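Local coordinates for protein Bm4233, isoform b (Brugia malayi, PDB 6ANY) that probably binds sterols and other lipids, as a secreted venom allergen-like member of the CAP superfamily studied as a vaccine candidate for lymphatic filariasis, at residues K113-N118 and Q130-F135; N121-D126 and A169-K174; M138-T143 and E175-L180. All coordinates share one frame; numbering follows the deposited sequence.

Interaction 1: residues K113-N118 and Q130-F135; sequences KLYKQN and QGVLHF
Gln130 reaches across to the chain as it leaves the helix at Leu114 and Tyr115, and its amide binds the backbone just past the helix, at Lys116. Extended beyond CG, with CD anti (chi2 171°), the side chain crosses that of Lys116 at about a right angle, and the turn of the terminal amide brings OE1 3.0 Å from Lys116 N. The donor arrives moderately tilted from the carbonyl plane. OE1 also sits 3.1 Å from Leu114 O; both are acceptors, so this is crowding rather than bonding. The amide's other end is turned to Val127 O and to a water, which accepts from Gln130 NE2 and donates to Lys116 O. That water lies 3.0 Å above the centre of the Tyr115 ring.

Beside this polar patch the packing is apolar. Val132 CG1 settles 3.8 Å from Tyr115 CB and close to Leu114 CB, while its CG2 approaches the edge of the tyrosine ring. Tyr115 CG stands anti to the backbone N (chi1 -174°), and the face opposite the water receives the edge of Phe135: CE2 comes 4.1 Å from Tyr115 CD2, over the rim, in a T-shaped pair with planes at 68°. Asn118 ND2 donates to Tyr115 OH at the far end of the ring, and also to Asn122 O. Leu114 CD1 meets Gly131 O at 3.5 Å.

Val132 occupies the N-cap position of helix 133-138, which carries the His-Phe-Thr-Gln segment that is a sequence signature of the CAP fold. The contact thus packs the exit of helix 110-114 against the start of that signature helix.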
loop_
_atom_site.group_PDB
_atom_site.type_symbol
_atom_site.label_atom_id
_atom_site.label_comp_id
_atom_site.label_asym_id
_atom_site.label_seq_id
_atom_site.Cartn_x
_atom_site.Cartn_y
_atom_site.Cartn_z
ATOM N N LYS A 113 -1.054 7.434 14.097
ATOM C CA LYS A 113 -0.749 6.808 15.420
ATOM C C LYS A 113 0.725 6.668 15.780
ATOM O O LYS A 113 1.029 6.809 16.935
ATOM C CB LYS A 113 -1.366 5.432 15.547
ATOM C CG LYS A 113 -2.836 5.367 15.248
ATOM C CD LYS A 113 -3.689 6.381 16.009
ATOM C CE LYS A 113 -4.379 5.816 17.237
ATOM N NZ LYS A 113 -5.731 6.421 17.477
ATOM N N LEU A 114 1.607 6.374 14.815
ATOM C CA LEU A 114 3.024 6.110 15.093
ATOM C C LEU A 114 4.075 6.981 14.360
ATOM O O LEU A 114 5.275 6.895 14.683
ATOM C CB LEU A 114 3.322 4.672 14.775
ATOM C CG LEU A 114 2.520 3.639 15.580
ATOM C CD1 LEU A 114 2.681 2.313 14.882
ATOM C CD2 LEU A 114 3.033 3.569 17.018
ATOM N N TYR A 115 3.680 7.724 13.356
ATOM C CA TYR A 115 4.640 8.450 12.488
ATOM C C TYR A 115 4.848 9.879 13.023
ATOM O O TYR A 115 4.000 10.717 12.916
ATOM C CB TYR A 115 4.170 8.459 11.046
ATOM C CG TYR A 115 5.143 9.052 10.094
ATOM C CD1 TYR A 115 5.158 10.417 9.817
ATOM C CD2 TYR A 115 6.044 8.274 9.481
ATOM C CE1 TYR A 115 6.057 10.959 8.925
ATOM C CE2 TYR A 115 6.908 8.802 8.566
ATOM C CZ TYR A 115 6.932 10.164 8.338
ATOM O OH TYR A 115 7.800 10.688 7.447
ATOM N N LYS A 116 5.997 10.107 13.627
ATOM C CA LYS A 116 6.279 11.402 14.196
ATOM C C LYS A 116 6.604 12.403 13.091
ATOM O O LYS A 116 7.064 12.045 11.987
ATOM C CB LYS A 116 7.479 11.314 15.179
ATOM C CG LYS A 116 8.820 11.319 14.449
ATOM C CD LYS A 116 10.027 11.084 15.375
ATOM C CE LYS A 116 11.258 10.919 14.522
ATOM N NZ LYS A 116 12.455 10.595 15.301
ATOM N N GLN A 117 6.357 13.663 13.392
ATOM C CA GLN A 117 6.731 14.763 12.494
ATOM C C GLN A 117 8.130 14.564 11.904
ATOM O O GLN A 117 9.109 14.471 12.670
ATOM C CB GLN A 117 6.672 16.085 13.266
ATOM C CG GLN A 117 7.324 17.257 12.542
ATOM C CD GLN A 117 6.301 18.192 12.017
ATOM O OE1 GLN A 117 5.738 17.956 10.947
ATOM N NE2 GLN A 117 5.997 19.244 12.806
ATOM N N ASN A 118 8.200 14.477 10.553
ATOM C CA ASN A 118 9.416 14.191 9.799
ATOM C C ASN A 118 9.492 15.111 8.533
ATOM O O ASN A 118 9.291 14.645 7.435
ATOM C CB ASN A 118 9.470 12.698 9.372
ATOM C CG ASN A 118 10.819 12.317 8.745
ATOM O OD1 ASN A 118 11.835 12.855 9.166
ATOM N ND2 ASN A 118 10.836 11.421 7.714
ATOM N N GLN A 130 10.271 3.368 14.215
ATOM C CA GLN A 130 8.922 3.579 14.705
ATOM C C GLN A 130 7.832 2.538 14.293
ATOM O O GLN A 130 6.764 2.501 14.903
ATOM C CB GLN A 130 8.421 4.934 14.250
ATOM C CG GLN A 130 9.101 6.159 14.842
ATOM C CD GLN A 130 8.636 7.387 14.126
ATOM O OE1 GLN A 130 8.077 8.276 14.747
ATOM N NE2 GLN A 130 8.768 7.406 12.800
ATOM N N GLY A 131 8.070 1.701 13.302
ATOM C CA GLY A 131 7.015 0.729 12.910
ATOM C C GLY A 131 5.951 1.396 12.076
ATOM O O GLY A 131 4.773 1.238 12.297
ATOM N N VAL A 132 6.418 2.133 11.087
ATOM C CA VAL A 132 5.572 2.874 10.174
ATOM C C VAL A 132 5.802 2.346 8.769
ATOM O O VAL A 132 5.324 2.952 7.794
ATOM C CB VAL A 132 5.899 4.377 10.237
ATOM C CG1 VAL A 132 5.537 4.923 11.607
ATOM C CG2 VAL A 132 7.373 4.596 9.917
ATOM N N LEU A 133 6.507 1.209 8.673
ATOM C CA LEU A 133 6.899 0.645 7.407
ATOM C C LEU A 133 5.764 0.134 6.545
ATOM O O LEU A 133 5.930 0.095 5.309
ATOM C CB LEU A 133 7.974 -0.454 7.585
ATOM C CG LEU A 133 9.353 0.144 8.021
ATOM C CD1 LEU A 133 10.444 -0.938 8.188
ATOM C CD2 LEU A 133 9.865 1.220 7.015
ATOM N N HIS A 134 4.618 -0.235 7.155
ATOM C CA HIS A 134 3.482 -0.656 6.355
ATOM C C HIS A 134 2.914 0.578 5.619
ATOM O O HIS A 134 2.684 0.562 4.419
ATOM C CB HIS A 134 2.418 -1.384 7.175
ATOM C CG HIS A 134 2.952 -2.496 7.991
ATOM N ND1 HIS A 134 3.320 -2.333 9.306
ATOM C CD2 HIS A 134 3.285 -3.766 7.656
ATOM C CE1 HIS A 134 3.835 -3.464 9.751
ATOM N NE2 HIS A 134 3.838 -4.344 8.765
ATOM N N PHE A 135 2.733 1.645 6.367
ATOM C CA PHE A 135 2.278 2.904 5.869
ATOM C C PHE A 135 3.275 3.455 4.810
ATOM O O PHE A 135 2.868 3.891 3.771
ATOM C CB PHE A 135 2.142 3.912 7.014
ATOM C CG PHE A 135 2.240 5.333 6.557
ATOM C CD1 PHE A 135 1.248 5.892 5.806
ATOM C CD2 PHE A 135 3.339 6.102 6.888
ATOM C CE1 PHE A 135 1.329 7.220 5.372
ATOM C CE2 PHE A 135 3.470 7.389 6.423
ATOM C CZ PHE A 135 2.483 7.942 5.647
HETATM O O HOH W 1 8.335 9.863 11.224
#

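Interaction 2: residues N121-D126 and A169-K174; sequences NNLTDD and AGNMLK. With NAG (2-acetamido-2-deoxy-beta-D-glucopyranose), chain C; NAG (2-acetamido-2-deoxy-beta-D-glucopyranose), chain B.
An N-glycosylation sequon, Asn122-Leu123-Thr124, meets the loop 169-174 here, and the loop holds both the sequon backbone and the first sugar. Asn171 ends the Tyr-Ser-Pro-Ala-Gly-Asn run that corresponds to a CAP signature. Leu123 is the centre of an inverse gamma turn, closed by a weak bond from Thr124 N to Asn122 O, and Thr124 is at the N-cap position of helix 125-128. The turn presents Leu123 O to Lys174 N at 2.8 Å; the bond is almost straight at hydrogen (177°), although the donor lies above the carbonyl plane. Leu173 CA adds a CA-H...O contact to the same oxygen.

Leu123 carries most of the side-chain packing. Its CG, anti to the backbone N (chi1 -180°), touches Leu173 CD2 at 4.1 Å, the two leucines crossing obliquely. Leu123 CD2 is pressed to within 3.3 Å of Asn171 CA, a tight approach. Leu173 turns its other methyl, CD1, to Asp125 OD1, from which it is 3.3 Å away, its side chain at about a right angle to that of the aspartate. The polar end of Asn171 faces helix 133-138, bonding Thr136 OG1 and Leu133 O, so the loop is held on that flank too.

Beside this packing lies the glycan. Asn122 ND2 is covalently joined to C1 of the first N-acetylglucosamine, while Asn122 OD1 approaches Lys174 C at 3.3 Å. The Lys174 chain, bent at chi3 and chi4, comes near the second sugar, its NZ 3.7 Å from O7 of that residue. The first sugar is also gripped by the polypeptide: its acetamido N2 donates to Lys174 O at 2.7 Å.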
loop_
_atom_site.group_PDB
_atom_site.type_symbol
_atom_site.label_atom_id
_atom_site.label_comp_id
_atom_site.label_asym_id
_atom_site.label_seq_id
_atom_site.Cartn_x
_atom_site.Cartn_y
_atom_site.Cartn_z
ATOM N N ASN A 121 10.882 14.318 5.098
ATOM C CA ASN A 121 10.201 13.142 4.485
ATOM C C ASN A 121 11.210 12.032 4.190
ATOM O O ASN A 121 10.941 11.121 3.417
ATOM C CB ASN A 121 9.340 13.455 3.231
ATOM C CG ASN A 121 7.875 13.156 3.424
ATOM O OD1 ASN A 121 7.488 12.424 4.320
ATOM N ND2 ASN A 121 7.051 13.726 2.568
ATOM N N ASN A 122 12.369 12.124 4.831
ATOM C CA ASN A 122 13.454 11.165 4.665
ATOM C C ASN A 122 13.223 9.924 5.525
ATOM O O ASN A 122 12.795 10.026 6.669
ATOM C CB ASN A 122 14.771 11.839 5.053
ATOM C CG ASN A 122 15.997 11.035 4.673
ATOM O OD1 ASN A 122 15.916 9.915 4.178
ATOM N ND2 ASN A 122 17.156 11.631 4.913
ATOM N N LEU A 123 13.499 8.753 4.969
ATOM C CA LEU A 123 13.322 7.515 5.707
ATOM C C LEU A 123 14.618 7.128 6.404
ATOM O O LEU A 123 15.331 6.230 5.967
ATOM C CB LEU A 123 12.838 6.398 4.782
ATOM C CG LEU A 123 12.587 5.016 5.383
ATOM C CD1 LEU A 123 11.702 5.064 6.614
ATOM C CD2 LEU A 123 12.012 4.076 4.338
ATOM N N THR A 124 14.924 7.830 7.488
ATOM C CA THR A 124 16.146 7.551 8.267
ATOM C C THR A 124 15.878 6.418 9.226
ATOM O O THR A 124 14.716 6.036 9.455
ATOM C CB THR A 124 16.562 8.770 9.092
ATOM O OG1 THR A 124 15.402 9.325 9.724
ATOM C CG2 THR A 124 17.089 9.847 8.194
ATOM N N ASP A 125 16.954 5.912 9.810
ATOM C CA ASP A 125 16.897 4.813 10.781
ATOM C C ASP A 125 15.956 5.129 11.936
ATOM O O ASP A 125 15.259 4.224 12.421
ATOM C CB ASP A 125 18.311 4.479 11.363
ATOM C CG ASP A 125 19.255 3.810 10.341
ATOM O OD1 ASP A 125 18.773 3.293 9.298
ATOM O OD2 ASP A 125 20.504 3.804 10.575
ATOM N N ASP A 126 15.974 6.367 12.425
ATOM C CA ASP A 126 15.118 6.735 13.564
ATOM C C ASP A 126 13.605 6.779 13.150
ATOM O O ASP A 126 12.713 6.499 13.978
ATOM C CB ASP A 126 15.539 8.072 14.175
ATOM C CG ASP A 126 15.382 9.225 13.196
ATOM O OD1 ASP A 126 16.003 9.153 12.100
ATOM O OD2 ASP A 126 14.584 10.180 13.460
ATOM N N ALA A 169 9.829 -2.173 -4.711
ATOM C CA ALA A 169 9.800 -2.182 -3.278
ATOM C C ALA A 169 10.173 -0.847 -2.716
ATOM O O ALA A 169 11.016 -0.213 -3.208
ATOM C CB ALA A 169 10.657 -3.275 -2.711
ATOM N N GLY A 170 9.429 -0.436 -1.718
ATOM C CA GLY A 170 9.595 0.802 -1.025
ATOM C C GLY A 170 10.550 0.607 0.159
ATOM O O GLY A 170 11.200 -0.422 0.297
ATOM N N ASN A 171 10.629 1.614 1.007
ATOM C CA ASN A 171 11.352 1.568 2.280
ATOM C C ASN A 171 12.893 1.389 2.208
ATOM O O ASN A 171 13.515 0.813 3.097
ATOM C CB ASN A 171 10.731 0.515 3.228
ATOM C CG ASN A 171 9.259 0.744 3.469
ATOM O OD1 ASN A 171 8.724 1.880 3.291
ATOM N ND2 ASN A 171 8.571 -0.342 3.852
ATOM N N MET A 172 13.505 1.930 1.181
ATOM C CA MET A 172 14.946 1.974 1.102
ATOM C C MET A 172 15.403 3.079 2.094
ATOM O O MET A 172 14.902 4.241 2.030
ATOM C CB MET A 172 15.412 2.283 -0.323
ATOM C CG MET A 172 15.796 1.073 -1.194
ATOM S SD MET A 172 17.402 0.280 -0.791
ATOM C CE MET A 172 18.410 1.577 -0.025
ATOM N N LEU A 173 16.309 2.726 3.015
ATOM C CA LEU A 173 16.736 3.669 4.026
ATOM C C LEU A 173 17.526 4.793 3.401
ATOM O O LEU A 173 18.274 4.607 2.407
ATOM C CB LEU A 173 17.568 3.008 5.154
ATOM C CG LEU A 173 16.791 2.020 6.064
ATOM C CD1 LEU A 173 17.679 1.184 7.011
ATOM C CD2 LEU A 173 15.734 2.759 6.851
ATOM N N LYS A 174 17.282 5.973 3.932
ATOM C CA LYS A 174 17.976 7.197 3.539
ATOM C C LYS A 174 17.465 7.757 2.234
ATOM O O LYS A 174 18.016 8.717 1.735
ATOM C CB LYS A 174 19.519 7.041 3.513
ATOM C CG LYS A 174 20.072 6.573 4.841
ATOM C CD LYS A 174 21.596 6.718 4.888
ATOM C CE LYS A 174 22.364 5.457 5.254
ATOM N NZ LYS A 174 23.526 5.270 4.324
HETATM C C1 NAG C . 18.618 11.397 4.803
HETATM C C2 NAG C . 19.254 11.822 3.494
HETATM C C3 NAG C . 20.695 11.314 3.450
HETATM C C4 NAG C . 21.446 11.666 4.741
HETATM C C5 NAG C . 20.627 11.252 5.969
HETATM C C6 NAG C . 21.258 11.648 7.300
HETATM C C7 NAG C . 17.878 12.153 1.512
HETATM C C8 NAG C . 17.250 11.506 0.318
HETATM N N2 NAG C . 18.443 11.331 2.391
HETATM O O3 NAG C . 21.377 11.890 2.334
HETATM O O4 NAG C . 22.728 11.008 4.742
HETATM O O5 NAG C . 19.348 11.865 5.914
HETATM O O6 NAG C . 21.687 13.010 7.233
HETATM O O7 NAG C . 17.868 13.359 1.664
HETATM C C1 NAG B . 23.806 11.909 5.073
HETATM C C2 NAG B . 24.928 11.114 5.733
HETATM C C3 NAG B . 26.075 12.028 6.141
HETATM C C4 NAG B . 26.550 12.774 4.896
HETATM C C5 NAG B . 25.343 13.523 4.329
HETATM C C6 NAG B . 25.708 14.398 3.139
HETATM C C7 NAG B . 24.699 9.095 7.032
HETATM C C8 NAG B . 24.941 8.660 8.447
HETATM N N2 NAG B . 24.430 10.383 6.878
HETATM O O3 NAG B . 27.114 11.256 6.762
HETATM O O4 NAG B . 27.585 13.712 5.215
HETATM O O5 NAG B . 24.330 12.595 3.943
HETATM O O6 NAG B . 24.510 14.800 2.475
HETATM O O7 NAG B . 24.749 8.321 6.087
#

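Interaction 3: residues M138-T143 and E175-L180; sequences MAWGKT and ELIYEL. With NAG (2-acetamido-2-deoxy-beta-D-glucopyranose), chain C.
Trp140 and Ile177 bury the most surface in this contact, with Glu175 next; Ile177 and Glu175 meet different parts of the Trp140 indole. With CG anti to the backbone N (chi1 -165°), the ring system is carried from CG across the backbone of 176-177, and Leu176 O and Ile177 O both lie over one face toward the rim. Ile177 crosses the indole at about a right angle: its CG1 is 4.0 Å from Trp140 CZ3, while CG2 reaches Ala139 CB at 4.1 Å.

Glu175 comes to the edge instead. Its OE1 lies 3.6 Å from Trp140 CZ2, near the ring plane, and the carboxylate is turned 33° from the indole. A water lying in the ring plane accepts from Trp140 NE1 and donates to Glu175 OE1, bridging the two groups.

The backbones join where Trp140 opens a type I turn to Thr143. Gly141 N donates to Ile177 O at 2.9 Å, nearly straight (165°) and in the carbonyl plane; a CA-H...O contact from Trp140 CA and a water that accepts from Lys142 N also reach this oxygen. Gly141, having no side chain, lets its CA lie 4.6 Å from that of Tyr178.

Lys142 NZ stays 5.5 Å from Glu175 OE1, so any attraction is long-range. The chemistry therefore implies a grip of one backbone hydrogen bond and apolar and carbonyl packing on the indole, with the carboxylate probably held indirectly through water.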
loop_
_atom_site.group_PDB
_atom_site.type_symbol
_atom_site.label_atom_id
_atom_site.label_comp_id
_atom_site.label_asym_id
_atom_site.label_seq_id
_atom_site.Cartn_x
_atom_site.Cartn_y
_atom_site.Cartn_z
ATOM N N MET A 138 2.876 1.857 1.523
ATOM C CA MET A 138 1.640 2.282 0.854
ATOM C C MET A 138 1.816 3.695 0.323
ATOM O O MET A 138 1.158 4.081 -0.629
ATOM C CB MET A 138 0.408 2.309 1.815
ATOM C CG MET A 138 -0.095 0.974 2.292
ATOM S SD MET A 138 -1.529 1.088 3.314
ATOM C CE MET A 138 -2.830 1.647 2.179
ATOM N N ALA A 139 2.625 4.502 1.020
ATOM C CA ALA A 139 2.874 5.883 0.601
ATOM C C ALA A 139 4.078 6.118 -0.324
ATOM O O ALA A 139 4.370 7.244 -0.624
ATOM C CB ALA A 139 2.985 6.734 1.821
ATOM N N TRP A 140 4.778 5.073 -0.750
ATOM C CA TRP A 140 6.096 5.221 -1.358
ATOM C C TRP A 140 5.905 5.746 -2.777
ATOM O O TRP A 140 5.299 5.105 -3.611
ATOM C CB TRP A 140 6.804 3.893 -1.369
ATOM C CG TRP A 140 8.225 3.968 -1.619
ATOM C CD1 TRP A 140 8.863 3.686 -2.773
ATOM C CD2 TRP A 140 9.224 4.268 -0.645
ATOM N NE1 TRP A 140 10.240 3.831 -2.596
ATOM C CE2 TRP A 140 10.478 4.200 -1.292
ATOM C CE3 TRP A 140 9.171 4.657 0.697
ATOM C CZ2 TRP A 140 11.691 4.540 -0.639
ATOM C CZ3 TRP A 140 10.353 4.922 1.368
ATOM C CH2 TRP A 140 11.618 4.862 0.690
ATOM N N GLY A 141 6.367 6.965 -3.009
ATOM C CA GLY A 141 6.164 7.625 -4.306
ATOM C C GLY A 141 6.635 6.869 -5.495
ATOM O O GLY A 141 5.947 6.795 -6.500
ATOM N N LYS A 142 7.793 6.262 -5.370
ATOM C CA LYS A 142 8.297 5.419 -6.451
ATOM C C LYS A 142 7.547 4.080 -6.754
ATOM O O LYS A 142 7.661 3.573 -7.884
ATOM C CB LYS A 142 9.794 5.165 -6.311
ATOM C CG LYS A 142 10.654 6.378 -6.671
ATOM C CD LYS A 142 12.113 6.076 -6.241
ATOM C CE LYS A 142 12.968 7.349 -6.053
ATOM N NZ LYS A 142 13.507 7.667 -7.399
ATOM N N THR A 143 6.815 3.532 -5.800
ATOM C CA THR A 143 6.070 2.291 -6.018
ATOM C C THR A 143 4.917 2.611 -6.964
ATOM O O THR A 143 4.289 3.647 -6.794
ATOM C CB THR A 143 5.520 1.749 -4.674
ATOM O OG1 THR A 143 6.628 1.428 -3.805
ATOM C CG2 THR A 143 4.667 0.530 -4.898
ATOM N N GLU A 175 16.384 7.186 1.701
ATOM C CA GLU A 175 15.655 7.795 0.599
ATOM C C GLU A 175 14.408 8.430 1.146
ATOM O O GLU A 175 13.902 8.036 2.223
ATOM C CB GLU A 175 15.255 6.754 -0.402
ATOM C CG GLU A 175 16.385 6.155 -1.186
ATOM C CD GLU A 175 15.881 5.218 -2.262
ATOM O OE1 GLU A 175 14.647 5.260 -2.606
ATOM O OE2 GLU A 175 16.723 4.471 -2.820
ATOM N N LEU A 176 13.887 9.402 0.414
ATOM C CA LEU A 176 12.632 10.056 0.811
ATOM C C LEU A 176 11.464 9.118 0.530
ATOM O O LEU A 176 11.474 8.426 -0.479
ATOM C CB LEU A 176 12.410 11.367 0.027
ATOM C CG LEU A 176 13.545 12.415 0.122
ATOM C CD1 LEU A 176 13.160 13.613 -0.746
ATOM C CD2 LEU A 176 13.873 12.844 1.562
ATOM N N ILE A 177 10.432 9.202 1.329
ATOM C CA ILE A 177 9.231 8.390 1.149
ATOM C C ILE A 177 8.517 8.833 -0.145
ATOM O O ILE A 177 8.131 8.011 -1.001
ATOM C CB ILE A 177 8.305 8.541 2.359
ATOM C CG1 ILE A 177 9.034 8.001 3.616
ATOM C CG2 ILE A 177 6.957 7.811 2.107
ATOM C CD1 ILE A 177 8.520 8.583 4.889
ATOM N N TYR A 178 8.388 10.148 -0.279
ATOM C CA TYR A 178 7.942 10.763 -1.511
ATOM C C TYR A 178 8.571 12.144 -1.677
ATOM O O TYR A 178 9.042 12.698 -0.733
ATOM C CB TYR A 178 6.409 10.853 -1.574
ATOM C CG TYR A 178 5.725 11.655 -0.484
ATOM C CD1 TYR A 178 5.358 11.051 0.706
ATOM C CD2 TYR A 178 5.373 13.002 -0.677
ATOM C CE1 TYR A 178 4.720 11.747 1.706
ATOM C CE2 TYR A 178 4.738 13.746 0.334
ATOM C CZ TYR A 178 4.418 13.117 1.546
ATOM O OH TYR A 178 3.770 13.807 2.577
ATOM N N GLU A 179 8.606 12.665 -2.894
ATOM C CA GLU A 179 9.268 13.970 -3.176
ATOM C C GLU A 179 8.385 15.133 -2.698
ATOM O O GLU A 179 7.184 15.136 -2.930
ATOM C CB GLU A 179 9.585 14.182 -4.663
ATOM C CG GLU A 179 10.432 13.119 -5.282
ATOM C CD GLU A 179 10.593 13.329 -6.798
ATOM O OE1 GLU A 179 10.457 14.540 -7.221
ATOM O OE2 GLU A 179 10.840 12.280 -7.508
ATOM N N LEU A 180 9.008 16.102 -2.030
ATOM C CA LEU A 180 8.358 17.351 -1.626
ATOM C C LEU A 180 8.093 18.253 -2.814
ATOM O O LEU A 180 8.979 18.532 -3.603
ATOM C CB LEU A 180 9.197 18.113 -0.635
ATOM C CG LEU A 180 9.482 17.367 0.700
ATOM C CD1 LEU A 180 10.241 18.276 1.618
ATOM C CD2 LEU A 180 8.193 16.985 1.381
HETATM C C1 NAG C . 18.618 11.397 4.803
HETATM C C2 NAG C . 19.254 11.822 3.494
HETATM C C3 NAG C . 20.695 11.314 3.450
HETATM C C4 NAG C . 21.446 11.666 4.741
HETATM C C5 NAG C . 20.627 11.252 5.969
HETATM C C6 NAG C . 21.258 11.648 7.300
HETATM C C7 NAG C . 17.878 12.153 1.512
HETATM C C8 NAG C . 17.250 11.506 0.318
HETATM N N2 NAG C . 18.443 11.331 2.391
HETATM O O3 NAG C . 21.377 11.890 2.334
HETATM O O4 NAG C . 22.728 11.008 4.742
HETATM O O5 NAG C . 19.348 11.865 5.914
HETATM O O6 NAG C . 21.687 13.010 7.233
HETATM O O7 NAG C . 17.868 13.359 1.664
HETATM O O HOH W 2 12.847 3.218 -4.207
HETATM O O HOH W 3 9.567 7.388 -3.189
#

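In the fold
The three contacts adjoin one another in the CAP fold and grade from surface to interior. Interaction 3 is buried and nearest the chain centre, whereas interactions 1 and 2 are only partly buried. Interaction 1 uses the start of helix 133-138 and interaction 3 the loop that follows it. Interaction 2 touches both, while Tyr115 also packs directly on Ile177: Asn171 ND2 probably bonds Leu133 O, Leu123 N probably bonds Glu175 O, and Ile177 N probably bonds Asn121 O. A salt bridge from Lys116 to Asp126 joins 1 to 2. Chemically, a side-chain amide and an aromatic pair serve interaction 1, backbone and glycan interaction 2, and an indole with waters interaction 3.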